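Local structure of beta-agarase D (Zobellia galactanivorans, 4ASM) at residues G257-S269 with K284-S298. The protein hydrolyses the beta-1,4-linkages of agarose at random with retention of the anomeric configuration, this chain being its family GH16 catalytic domain. Numbering follows the deposited sequence.
Sequences GTWQYTYPAGVTS and KMNIASSLSDAKNKS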
ATOM      1  N   GLY A 257      10.063 -12.824 -14.988  1.00  8.10           N
ATOM      2  CA  GLY A 257       9.336 -13.805 -14.181  1.00  9.18           C
ATOM      3  C   GLY A 257      10.221 -14.681 -13.316  1.00 10.46           C
ATOM      4  O   GLY A 257       9.742 -15.412 -12.452  1.00 12.03           O
ATOM      5  N   THR A 258      11.518 -14.614 -13.548  1.00 10.18           N
ATOM      6  CA  THR A 258      12.446 -15.490 -12.890  1.00 10.69           C
ATOM      7  C   THR A 258      12.727 -14.979 -11.448  1.00  9.44           C
ATOM      8  O   THR A 258      12.718 -13.768 -11.184  1.00  9.55           O
ATOM      9  CB  THR A 258      13.659 -15.608 -13.850  1.00 11.92           C
ATOM     10  OG1 THR A 258      14.015 -16.982 -14.068  1.00 20.21           O
ATOM     11  CG2 THR A 258      14.754 -14.746 -13.501  1.00  9.52           C
ATOM     12  N   TRP A 259      12.927 -15.902 -10.514  1.00  8.83           N
ATOM     13  CA  TRP A 259      13.160 -15.519  -9.102  1.00  8.09           C
ATOM     14  C   TRP A 259      14.575 -15.053  -8.844  1.00  7.87           C
ATOM     15  O   TRP A 259      15.534 -15.716  -9.260  1.00  8.64           O
ATOM     16  CB  TRP A 259      12.876 -16.669  -8.138  1.00  8.66           C
ATOM     17  CG  TRP A 259      11.414 -16.989  -7.929  1.00  8.86           C
ATOM     18  CD1 TRP A 259      10.751 -18.097  -8.374  1.00  9.31           C
ATOM     19  CD2 TRP A 259      10.450 -16.199  -7.227  1.00  8.79           C
ATOM     20  NE1 TRP A 259       9.437 -18.059  -7.984  1.00 11.53           N
ATOM     21  CE2 TRP A 259       9.225 -16.908  -7.263  1.00  9.23           C
ATOM     22  CE3 TRP A 259      10.504 -14.975  -6.548  1.00  9.76           C
ATOM     23  CZ2 TRP A 259       8.057 -16.415  -6.664  1.00 10.46           C
ATOM     24  CZ3 TRP A 259       9.340 -14.490  -5.946  1.00  9.95           C
ATOM     25  CH2 TRP A 259       8.138 -15.206  -6.020  1.00  8.50           C
ATOM     26  N   GLN A 260      14.707 -13.938  -8.126  1.00  7.87           N
ATOM     27  CA  GLN A 260      16.005 -13.506  -7.602  1.00  6.91           C
ATOM     28  C   GLN A 260      15.962 -13.436  -6.079  1.00  6.87           C
ATOM     29  O   GLN A 260      15.030 -12.850  -5.502  1.00  6.42           O
ATOM     30  CB  GLN A 260      16.445 -12.178  -8.187  1.00  7.36           C
ATOM     31  CG  GLN A 260      17.855 -11.829  -7.760  1.00  8.15           C
ATOM     32  CD  GLN A 260      18.379 -10.593  -8.402  1.00 10.87           C
ATOM     33  OE1 GLN A 260      19.378 -10.645  -9.138  1.00 16.77           O
ATOM     34  NE2 GLN A 260      17.753  -9.477  -8.131  1.00 10.76           N
ATOM     35  N   TYR A 261      16.979 -14.009  -5.429  1.00  5.82           N
ATOM     36  CA  TYR A 261      17.047 -14.086  -3.964  1.00  6.27           C
ATOM     37  C   TYR A 261      18.085 -13.099  -3.521  1.00  6.27           C
ATOM     38  O   TYR A 261      19.230 -13.129  -4.011  1.00  6.28           O
ATOM     39  CB  TYR A 261      17.454 -15.502  -3.517  1.00  6.70           C
ATOM     40  CG  TYR A 261      16.595 -16.559  -4.144  1.00  6.21           C
ATOM     41  CD1 TYR A 261      15.370 -16.932  -3.572  1.00  6.78           C
ATOM     42  CD2 TYR A 261      16.980 -17.161  -5.347  1.00  7.68           C
ATOM     43  CE1 TYR A 261      14.546 -17.873  -4.180  1.00  6.72           C
ATOM     44  CE2 TYR A 261      16.177 -18.121  -5.956  1.00  9.45           C
ATOM     45  CZ  TYR A 261      14.957 -18.454  -5.375  1.00  9.30           C
ATOM     46  OH  TYR A 261      14.166 -19.400  -5.977  1.00 11.55           O
ATOM     47  N   THR A 262      17.691 -12.196  -2.631  1.00  6.44           N
ATOM     48  CA  THR A 262      18.596 -11.143  -2.210  1.00  6.27           C
ATOM     49  C   THR A 262      18.537 -10.871  -0.715  1.00  6.61           C
ATOM     50  O   THR A 262      17.634 -11.317  -0.026  1.00  6.67           O
ATOM     51  CB  THR A 262      18.325  -9.816  -2.963  1.00  6.53           C
ATOM     52  OG1 THR A 262      16.981  -9.403  -2.686  1.00  6.63           O
ATOM     53  CG2 THR A 262      18.535  -9.955  -4.488  1.00  7.67           C
ATOM     54  N   TYR A 263      19.534 -10.161  -0.214  1.00  6.54           N
ATOM     55  CA  TYR A 263      19.537  -9.757   1.194  1.00  6.87           C
ATOM     56  C   TYR A 263      20.387  -8.473   1.314  1.00  6.95           C
ATOM     57  O   TYR A 263      21.185  -8.157   0.420  1.00  6.35           O
ATOM     58  CB  TYR A 263      20.070 -10.896   2.092  1.00  7.50           C
ATOM     59  CG  TYR A 263      21.514 -11.211   1.809  1.00  7.72           C
ATOM     60  CD1 TYR A 263      21.862 -12.101   0.781  1.00  6.90           C
ATOM     61  CD2 TYR A 263      22.531 -10.586   2.520  1.00  8.07           C
ATOM     62  CE1 TYR A 263      23.189 -12.347   0.476  1.00  7.85           C
ATOM     63  CE2 TYR A 263      23.861 -10.832   2.228  1.00  8.96           C
ATOM     64  CZ  TYR A 263      24.183 -11.719   1.205  1.00  8.89           C
ATOM     65  OH  TYR A 263      25.506 -11.967   0.875  1.00 11.06           O
ATOM     66  N   PRO A 264      20.195  -7.702   2.393  1.00  7.03           N
ATOM     67  CA  PRO A 264      20.921  -6.436   2.551  1.00  7.79           C
ATOM     68  C   PRO A 264      22.439  -6.592   2.622  1.00  8.61           C
ATOM     69  O   PRO A 264      22.956  -7.435   3.383  1.00  9.31           O
ATOM     70  CB  PRO A 264      20.364  -5.874   3.871  1.00  8.59           C
ATOM     71  CG  PRO A 264      19.017  -6.548   4.033  1.00  6.71           C
ATOM     72  CD  PRO A 264      19.227  -7.941   3.482  1.00  7.43           C
ATOM     73  N   ALA A 265      23.130  -5.793   1.812  1.00  8.47           N
ATOM     74  CA  ALA A 265      24.596  -5.794   1.782  1.00  9.15           C
ATOM     75  C   ALA A 265      25.189  -5.009   2.950  1.00  9.79           C
ATOM     76  O   ALA A 265      26.297  -5.296   3.395  1.00  9.71           O
ATOM     77  CB  ALA A 265      25.101  -5.253   0.467  1.00  9.02           C
ATOM     78  N   GLY A 266      24.490  -3.985   3.431  1.00  9.43           N
ATOM     79  CA  GLY A 266      25.030  -3.209   4.530  1.00 10.14           C
ATOM     80  C   GLY A 266      24.153  -2.084   5.016  1.00 10.64           C
ATOM     81  O   GLY A 266      23.329  -1.530   4.266  1.00  9.89           O
ATOM     82  N   VAL A 267      24.340  -1.766   6.295  1.00 10.69           N
ATOM     83  CA  VAL A 267      23.759  -0.595   6.921  1.00 11.61           C
ATOM     84  C   VAL A 267      24.812  -0.028   7.842  1.00 12.76           C
ATOM     85  O   VAL A 267      25.734  -0.734   8.276  1.00 12.95           O
ATOM     86  CB  VAL A 267      22.479  -0.904   7.739  1.00 11.18           C
ATOM     87  CG1 VAL A 267      21.330  -1.318   6.838  1.00 11.50           C
ATOM     88  CG2 VAL A 267      22.745  -1.952   8.852  1.00 11.74           C
ATOM     89  N   THR A 268      24.635   1.242   8.142  1.00 13.68           N
ATOM     90  CA  THR A 268      25.547   2.015   8.945  1.00 15.95           C
ATOM     91  C   THR A 268      25.436   1.614  10.436  1.00 16.09           C
ATOM     92  O   THR A 268      26.414   1.706  11.207  1.00 16.80           O
ATOM     93  CB  THR A 268      25.146   3.444   8.643  1.00 17.08           C
ATOM     94  OG1 THR A 268      26.254   4.206   8.174  1.00 21.74           O
ATOM     95  CG2 THR A 268      24.373   4.070   9.737  1.00 14.73           C
ATOM     96  N   SER A 269      24.248   1.151  10.832  1.00 16.06           N
ATOM     97  CA  SER A 269      23.966   0.643  12.176  1.00 15.66           C
ATOM     98  C   SER A 269      22.649  -0.123  12.137  1.00 15.16           C
ATOM     99  O   SER A 269      21.785   0.174  11.307  1.00 14.73           O
ATOM    100  CB  SER A 269      23.851   1.787  13.190  1.00 15.40           C
ATOM    101  OG  SER A 269      23.384   1.303  14.440  1.00 18.33           O
ATOM    102  N   LYS A 284      21.524  -1.225  -1.253  1.00  7.86           N
ATOM    103  CA  LYS A 284      22.473  -2.196  -1.804  1.00  7.57           C
ATOM    104  C   LYS A 284      22.150  -3.596  -1.301  1.00  7.02           C
ATOM    105  O   LYS A 284      22.031  -3.831  -0.083  1.00  7.90           O
ATOM    106  CB  LYS A 284      23.917  -1.810  -1.448  1.00  7.95           C
ATOM    107  CG  LYS A 284      24.960  -2.658  -2.167  1.00 10.02           C
ATOM    108  CD  LYS A 284      26.360  -2.245  -1.766  1.00 12.57           C
ATOM    109  CE  LYS A 284      27.392  -3.155  -2.443  1.00 15.51           C
ATOM    110  NZ  LYS A 284      28.756  -2.763  -1.982  1.00 20.81           N
ATOM    111  N   MET A 285      21.991  -4.524  -2.249  1.00  7.19           N
ATOM    112  CA  MET A 285      21.615  -5.897  -1.919  1.00  6.63           C
ATOM    113  C   MET A 285      22.611  -6.865  -2.556  1.00  6.65           C
ATOM    114  O   MET A 285      23.178  -6.575  -3.626  1.00  7.98           O
ATOM    115  CB  MET A 285      20.214  -6.214  -2.481  1.00  7.30           C
ATOM    116  CG  MET A 285      19.125  -5.232  -2.024  1.00  7.68           C
ATOM    117  SD  MET A 285      18.739  -5.363  -0.275  1.00  7.64           S
ATOM    118  CE  MET A 285      17.638  -6.766  -0.230  1.00  7.92           C
ATOM    119  N   ASN A 286      22.826  -7.981  -1.876  1.00  6.53           N
ATOM    120  CA  ASN A 286      23.646  -9.051  -2.440  1.00  6.71           C
ATOM    121  C   ASN A 286      22.759 -10.175  -2.971  1.00  6.91           C
ATOM    122  O   ASN A 286      21.620 -10.323  -2.558  1.00  7.26           O
ATOM    123  CB  ASN A 286      24.572  -9.617  -1.362  1.00  7.26           C
ATOM    124  CG  ASN A 286      25.689  -8.667  -0.978  1.00  8.82           C
ATOM    125  OD1 ASN A 286      26.031  -7.733  -1.706  1.00 10.63           O
ATOM    126  ND2 ASN A 286      26.283  -8.926   0.188  1.00 12.11           N
ATOM    127  N   ILE A 287      23.327 -10.987  -3.873  1.00  6.37           N
ATOM    128  CA  ILE A 287      22.631 -12.102  -4.499  1.00  6.62           C
ATOM    129  C   ILE A 287      22.884 -13.387  -3.726  1.00  6.17           C
ATOM    130  O   ILE A 287      24.036 -13.682  -3.341  1.00  7.02           O
ATOM    131  CB  ILE A 287      23.117 -12.275  -5.957  1.00  7.10           C
ATOM    132  CG1 ILE A 287      22.664 -11.071  -6.767  1.00  9.50           C
ATOM    133  CG2 ILE A 287      22.599 -13.578  -6.593  1.00  7.37           C
ATOM    134  CD1 ILE A 287      23.317 -10.985  -8.112  1.00 12.74           C
ATOM    135  N   ALA A 288      21.805 -14.129  -3.499  1.00  6.63           N
ATOM    136  CA  ALA A 288      21.890 -15.465  -2.913  1.00  6.73           C
ATOM    137  C   ALA A 288      21.291 -16.499  -3.867  1.00  6.65           C
ATOM    138  O   ALA A 288      20.801 -16.157  -4.949  1.00  6.82           O
ATOM    139  CB  ALA A 288      21.184 -15.510  -1.552  1.00  7.22           C
ATOM    140  N   SER A 289      21.349 -17.769  -3.489  1.00  7.58           N
ATOM    141  CA  SER A 289      20.896 -18.805  -4.407  1.00  7.45           C
ATOM    142  C   SER A 289      19.573 -19.481  -4.028  1.00  7.44           C
ATOM    143  O   SER A 289      19.115 -20.381  -4.735  1.00  7.06           O
ATOM    144  CB  SER A 289      21.983 -19.846  -4.568  1.00  8.33           C
ATOM    145  OG  SER A 289      22.241 -20.431  -3.329  1.00 10.17           O
ATOM    146  N   SER A 290      18.972 -19.044  -2.914  1.00  7.17           N
ATOM    147  CA  SER A 290      17.664 -19.535  -2.471  1.00  8.05           C
ATOM    148  C   SER A 290      17.276 -18.628  -1.326  1.00  7.81           C
ATOM    149  O   SER A 290      18.095 -17.828  -0.855  1.00  7.26           O
ATOM    150  CB  SER A 290      17.739 -20.991  -1.995  1.00  8.25           C
ATOM    151  OG  SER A 290      18.480 -21.078  -0.799  1.00  8.78           O
ATOM    152  N   LEU A 291      16.034 -18.762  -0.865  1.00  8.56           N
ATOM    153  CA  LEU A 291      15.601 -17.944   0.260  1.00  8.89           C
ATOM    154  C   LEU A 291      16.338 -18.346   1.539  1.00  8.86           C
ATOM    155  O   LEU A 291      16.774 -17.476   2.296  1.00  8.06           O
ATOM    156  CB  LEU A 291      14.076 -18.022   0.439  1.00  9.13           C
ATOM    157  CG  LEU A 291      13.511 -17.036   1.468  1.00 10.45           C
ATOM    158  CD1 LEU A 291      13.677 -15.584   1.042  1.00 10.58           C
ATOM    159  CD2 LEU A 291      12.054 -17.380   1.729  1.00 10.02           C
ATOM    160  N   SER A 292      16.512 -19.653   1.754  1.00  8.99           N
ATOM    161  CA  SER A 292      17.283 -20.130   2.924  1.00 10.24           C
ATOM    162  C   SER A 292      18.740 -19.671   2.882  1.00  9.31           C
ATOM    163  O   SER A 292      19.273 -19.262   3.887  1.00  9.52           O
ATOM    164  CB  SER A 292      17.172 -21.637   3.082  1.00 11.70           C
ATOM    165  OG  SER A 292      15.854 -21.966   3.490  1.00 18.08           O
ATOM    166  N   ASP A 293      19.359 -19.701   1.705  1.00  8.12           N
ATOM    167  CA  ASP A 293      20.723 -19.200   1.556  1.00  8.32           C
ATOM    168  C   ASP A 293      20.811 -17.713   1.931  1.00  8.02           C
ATOM    169  O   ASP A 293      21.728 -17.299   2.640  1.00  8.13           O
ATOM    170  CB  ASP A 293      21.189 -19.432   0.103  1.00  8.42           C
ATOM    171  CG  ASP A 293      22.638 -19.055  -0.126  1.00  9.11           C
ATOM    172  OD1 ASP A 293      23.523 -19.542   0.622  1.00  9.61           O
ATOM    173  OD2 ASP A 293      22.888 -18.289  -1.079  1.00 10.24           O
ATOM    174  N   ALA A 294      19.855 -16.917   1.442  1.00  7.64           N
ATOM    175  CA  ALA A 294      19.818 -15.496   1.745  1.00  7.60           C
ATOM    176  C   ALA A 294      19.662 -15.232   3.251  1.00  7.46           C
ATOM    177  O   ALA A 294      20.372 -14.423   3.804  1.00  7.47           O
ATOM    178  CB  ALA A 294      18.691 -14.835   0.941  1.00  7.63           C
ATOM    179  N   LYS A 295      18.738 -15.951   3.877  1.00  8.44           N
ATOM    180  CA  LYS A 295      18.527 -15.886   5.325  1.00 10.22           C
ATOM    181  C   LYS A 295      19.795 -16.277   6.088  1.00 10.42           C
ATOM    182  O   LYS A 295      20.157 -15.627   7.062  1.00 11.03           O
ATOM    183  CB  LYS A 295      17.353 -16.774   5.741  1.00 10.54           C
ATOM    184  CG  LYS A 295      15.988 -16.241   5.273  1.00 11.64           C
ATOM    185  CD  LYS A 295      14.831 -17.256   5.431  1.00 12.59           C
ATOM    186  CE  LYS A 295      14.645 -17.704   6.862  1.00 16.56           C
ATOM    187  NZ  LYS A 295      14.081 -16.634   7.708  1.00 17.11           N
ATOM    188  N   ASN A 296      20.495 -17.313   5.630  1.00 10.16           N
ATOM    189  CA  ASN A 296      21.753 -17.703   6.270  1.00 11.04           C
ATOM    190  C   ASN A 296      22.786 -16.602   6.188  1.00 10.59           C
ATOM    191  O   ASN A 296      23.481 -16.314   7.166  1.00 11.41           O
ATOM    192  CB  ASN A 296      22.344 -18.954   5.617  1.00 11.26           C
ATOM    193  CG  ASN A 296      21.573 -20.204   5.912  1.00 15.66           C
ATOM    194  OD1 ASN A 296      21.724 -21.206   5.203  1.00 20.32           O
ATOM    195  ND2 ASN A 296      20.741 -20.176   6.949  1.00 17.61           N
ATOM    196  N   LYS A 297      22.905 -15.991   5.010  1.00  9.91           N
ATOM    197  CA  LYS A 297      23.918 -14.978   4.750  1.00  9.16           C
ATOM    198  C   LYS A 297      23.633 -13.646   5.422  1.00  8.27           C
ATOM    199  O   LYS A 297      24.555 -12.893   5.760  1.00  9.31           O
ATOM    200  CB  LYS A 297      24.078 -14.757   3.238  1.00  9.59           C
ATOM    201  CG  LYS A 297      24.754 -15.911   2.512  1.00 10.43           C
ATOM    202  CD  LYS A 297      24.788 -15.590   1.029  1.00 12.63           C
ATOM    203  CE  LYS A 297      25.511 -16.681   0.246  1.00 15.19           C
ATOM    204  NZ  LYS A 297      26.958 -16.703   0.591  1.00 17.36           N
ATOM    205  N   SER A 298      22.355 -13.340   5.593  1.00  8.12           N
ATOM    206  CA  SER A 298      21.986 -11.999   6.029  1.00  8.00           C
ATOM    207  C   SER A 298      22.141 -11.781   7.523  1.00  8.19           C
ATOM    208  O   SER A 298      21.845 -12.656   8.337  1.00  9.14           O
ATOM    209  CB  SER A 298      20.546 -11.697   5.629  1.00  7.70           C
ATOM    210  OG  SER A 298      20.268 -10.353   5.978  1.00  7.24           O
TER
HETATM  211  O   HOH W   1      19.215 -14.847  -6.887  1.00  7.06           O
HETATM  212  O   HOH W   2      25.923 -13.045  -1.449  1.00 12.70           O
HETATM  213  O   HOH W   3      28.083 -13.986   1.391  1.00 21.01           O
HETATM  214  O   HOH W   4      21.714  -2.967   2.590  1.00  8.79           O
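Tyr263 lies with one ring face under Asn286 CB and the opposite face against Lys297 CB, which sits 3.9 Å from the ring centroid. The ring gets there because CG stands between the backbone N and the carbonyl carbon (chi1 65°), while Ala288 CB fills in at its edge. Asn286 turns its amide plane steeply to the ring, and its ND2 gives a hydrogen bond of 3.2 Å to Tyr263 OH. A water joins that hydroxyl to Ile287 O. Further along, Tyr261 lays its ring over the start of helix 291-297, with Ser290 CA 3.6 Å from the ring centroid in a CH-pi contact. Antiparallel pairing of strands 259-264 and 285-288 sets Tyr263 in place: Asn286 N reaches Tyr263 O at 2.8 Å, and Tyr263 N returns a bond to Asn286 O. Ser290 caps the helix, its OG accepting from Asp293 N at 3.0 Å, while Ser298, just past the helix end, hydrogen-bonds through OG to Asp248 O. A leucine in place of Tyr263 would probably leave Asn286 ND2 without its hydroxyl partner and Lys297 CB without an aromatic face. Helix 291-297 and its N-cap thus pack on two tyrosine rings by CH-pi contact, while amide and water bonds at Tyr263 OH form a polar edge between the strands.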